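Local coordinates for protein glycosyl hydrolase (Aspergillus fumigatus, PDB 2X8R) that probably hydrolyses the beta-1,4 linkages between N-acetylmuramic acid and N-acetylglucosamine in bacterial peptidoglycan, as a secreted family 25 lysozyme, at residues P93-I98 with W133-T138. Residues are numbered along the deposited sequence; the frame is centred on the assembly and turned at random.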
loop_
_atom_site.group_PDB
_atom_site.type_symbol
_atom_site.label_atom_id
_atom_site.label_comp_id
_atom_site.label_asym_id
_atom_site.label_seq_id
_atom_site.Cartn_x
_atom_site.Cartn_y
_atom_site.Cartn_z
ATOM N N PRO A 93 6.670 5.818 0.906
ATOM C CA PRO A 93 6.079 5.638 2.244
ATOM C C PRO A 93 5.368 4.272 2.354
ATOM O O PRO A 93 4.811 3.779 1.351
ATOM C CB PRO A 93 5.023 6.752 2.335
ATOM C CG PRO A 93 4.836 7.237 0.930
ATOM C CD PRO A 93 6.017 6.870 0.108
ATOM N N GLY A 94 5.375 3.678 3.547
ATOM C CA GLY A 94 4.715 2.370 3.773
ATOM C C GLY A 94 3.242 2.448 3.380
ATOM O O GLY A 94 2.612 3.484 3.467
ATOM N N MET A 95 2.665 1.324 2.965
ATOM C CA MET A 95 1.298 1.307 2.490
ATOM C C MET A 95 0.503 0.352 3.398
ATOM O O MET A 95 0.945 -0.775 3.681
ATOM C CB MET A 95 1.264 0.824 1.021
ATOM C CG MET A 95 -0.176 0.548 0.517
ATOM S SD MET A 95 -0.095 0.161 -1.257
ATOM C CE MET A 95 0.027 -1.617 -1.228
ATOM N N LEU A 96 -0.627 0.844 3.895
ATOM C CA LEU A 96 -1.544 -0.001 4.654
ATOM C C LEU A 96 -2.531 -0.638 3.700
ATOM O O LEU A 96 -3.305 0.077 3.058
ATOM C CB LEU A 96 -2.304 0.857 5.647
ATOM C CG LEU A 96 -3.457 0.173 6.421
ATOM C CD1 LEU A 96 -2.978 -0.978 7.327
ATOM C CD2 LEU A 96 -4.220 1.246 7.282
ATOM N N ASP A 97 -2.515 -1.963 3.603
ATOM C CA ASP A 97 -3.482 -2.695 2.769
ATOM C C ASP A 97 -4.657 -3.038 3.667
ATOM O O ASP A 97 -4.567 -3.938 4.510
ATOM C CB ASP A 97 -2.787 -3.935 2.187
ATOM C CG ASP A 97 -3.711 -4.847 1.399
ATOM O OD1 ASP A 97 -4.951 -4.734 1.529
ATOM O OD2 ASP A 97 -3.149 -5.653 0.616
ATOM N N ILE A 98 -5.707 -2.274 3.512
ATOM C CA ILE A 98 -6.862 -2.372 4.378
ATOM C C ILE A 98 -8.138 -2.621 3.511
ATOM O O ILE A 98 -8.672 -1.709 2.947
ATOM C CB ILE A 98 -7.001 -1.127 5.288
ATOM C CG1 ILE A 98 -8.264 -1.195 6.147
ATOM C CG2 ILE A 98 -6.947 0.138 4.496
ATOM C CD1 ILE A 98 -8.306 -2.269 7.179
ATOM N N TRP A 133 2.748 10.332 6.286
ATOM C CA TRP A 133 1.470 9.633 6.276
ATOM C C TRP A 133 1.657 8.405 5.389
ATOM O O TRP A 133 2.165 8.523 4.260
ATOM C CB TRP A 133 0.310 10.526 5.735
ATOM C CG TRP A 133 0.104 11.700 6.633
ATOM C CD1 TRP A 133 0.490 12.988 6.391
ATOM C CD2 TRP A 133 -0.424 11.677 7.976
ATOM N NE1 TRP A 133 0.212 13.778 7.498
ATOM C CE2 TRP A 133 -0.339 12.997 8.479
ATOM C CE3 TRP A 133 -0.925 10.666 8.811
ATOM C CZ2 TRP A 133 -0.767 13.336 9.762
ATOM C CZ3 TRP A 133 -1.350 11.016 10.112
ATOM C CH2 TRP A 133 -1.284 12.336 10.547
ATOM N N PRO A 134 1.207 7.226 5.855
ATOM C CA PRO A 134 1.301 6.052 4.979
ATOM C C PRO A 134 0.295 6.108 3.824
ATOM O O PRO A 134 -0.717 6.814 3.935
ATOM C CB PRO A 134 0.918 4.890 5.899
ATOM C CG PRO A 134 0.051 5.509 6.966
ATOM C CD PRO A 134 0.522 6.931 7.142
ATOM N N MET A 135 0.533 5.346 2.743
ATOM C CA MET A 135 -0.492 5.216 1.689
ATOM C C MET A 135 -1.594 4.279 2.193
ATOM O O MET A 135 -1.301 3.412 3.047
ATOM C CB MET A 135 0.111 4.682 0.399
ATOM C CG MET A 135 1.414 5.400 0.113
ATOM S SD MET A 135 1.945 5.223 -1.629
ATOM C CE MET A 135 2.471 3.543 -1.540
ATOM N N ILE A 136 -2.838 4.508 1.777
ATOM C CA ILE A 136 -3.932 3.607 2.123
ATOM C C ILE A 136 -4.361 2.921 0.831
ATOM O O ILE A 136 -4.712 3.600 -0.162
ATOM C CB ILE A 136 -5.137 4.355 2.785
ATOM C CG1 ILE A 136 -4.734 4.822 4.212
ATOM C CG2 ILE A 136 -6.428 3.482 2.752
ATOM C CD1 ILE A 136 -5.827 5.688 4.929
ATOM N N TYR A 137 -4.297 1.591 0.854
ATOM C CA TYR A 137 -4.724 0.749 -0.275
ATOM C C TYR A 137 -6.075 0.117 0.058
ATOM O O TYR A 137 -6.214 -0.584 1.073
ATOM C CB TYR A 137 -3.677 -0.362 -0.569
ATOM C CG TYR A 137 -4.169 -1.480 -1.491
ATOM C CD1 TYR A 137 -4.709 -2.639 -0.956
ATOM C CD2 TYR A 137 -4.085 -1.359 -2.869
ATOM C CE1 TYR A 137 -5.165 -3.666 -1.766
ATOM C CE2 TYR A 137 -4.515 -2.378 -3.712
ATOM C CZ TYR A 137 -5.059 -3.537 -3.146
ATOM O OH TYR A 137 -5.498 -4.595 -3.931
ATOM N N THR A 138 -7.060 0.329 -0.821
ATOM C CA THR A 138 -8.379 -0.244 -0.580
ATOM C C THR A 138 -9.178 -0.233 -1.879
ATOM O O THR A 138 -8.626 0.098 -2.939
ATOM C CB THR A 138 -9.083 0.544 0.555
ATOM O OG1 THR A 138 -10.237 -0.186 1.034
ATOM C CG2 THR A 138 -9.495 1.930 0.056
#
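Met95, Leu96 and Asp97 run parallel to Met135, Ile136 and Tyr137, the strands 24° apart in direction, and the backbone bonds alternate in the usual parallel way: Met135 N to Gly94 O, Leu96 N to Met135 O, Tyr137 N to Leu96 O and Ile98 N to Tyr137 O. The series ends on a side chain, where Thr138 OG1 donates to Ile98 O at 2.9 Å, nearly in line with the C=O bond.

On the face carrying Met95, Asp97, Met135 and Tyr137, the thioether of Met95 crosses Tyr137 at a slant, its SD 3.7 Å from Tyr137 CB. That sulfur is 5.4 Å from the centroid of the Tyr137 ring, an oblique Met-aromatic contact. Further along, Asp97 lies beside the tyrosine and points the same way. Its OD1 meets the ring edge close to the ring plane, 3.3 Å from Tyr137 CD1, with carboxylate and ring turned 71° apart. Asp97, Ile98 and Glu99 spell the DXE pattern of this family, so this strand end probably belongs to the active site; the carboxylates of Asp97 and Glu99 lie close together. The tyrosine hydroxyl is hydrogen-bonded to Gln183. Met135 bends at chi3 (-74°), which brings its CE to 3.9 Å from Met95 CB, while its CG packs against Pro93 CG. Leu96 and Ile136 point to the opposite face, and just past the strand Ile98 CG2 meets Ile136 CG2 at 3.8 Å, the two side chains lying side by side.

The two strands and helix 112-130 form a beta-alpha-beta unit of the family's TIM-barrel-like fold. Phe122 of that helix packs on Leu96, and Val123 and Tyr126 on Pro134; Val160 touches Met95, Met135 and Tyr137. Strand 57-63 pairs with the far edge of 95-97, and strand 159-162 continues the sheet beyond 135-138.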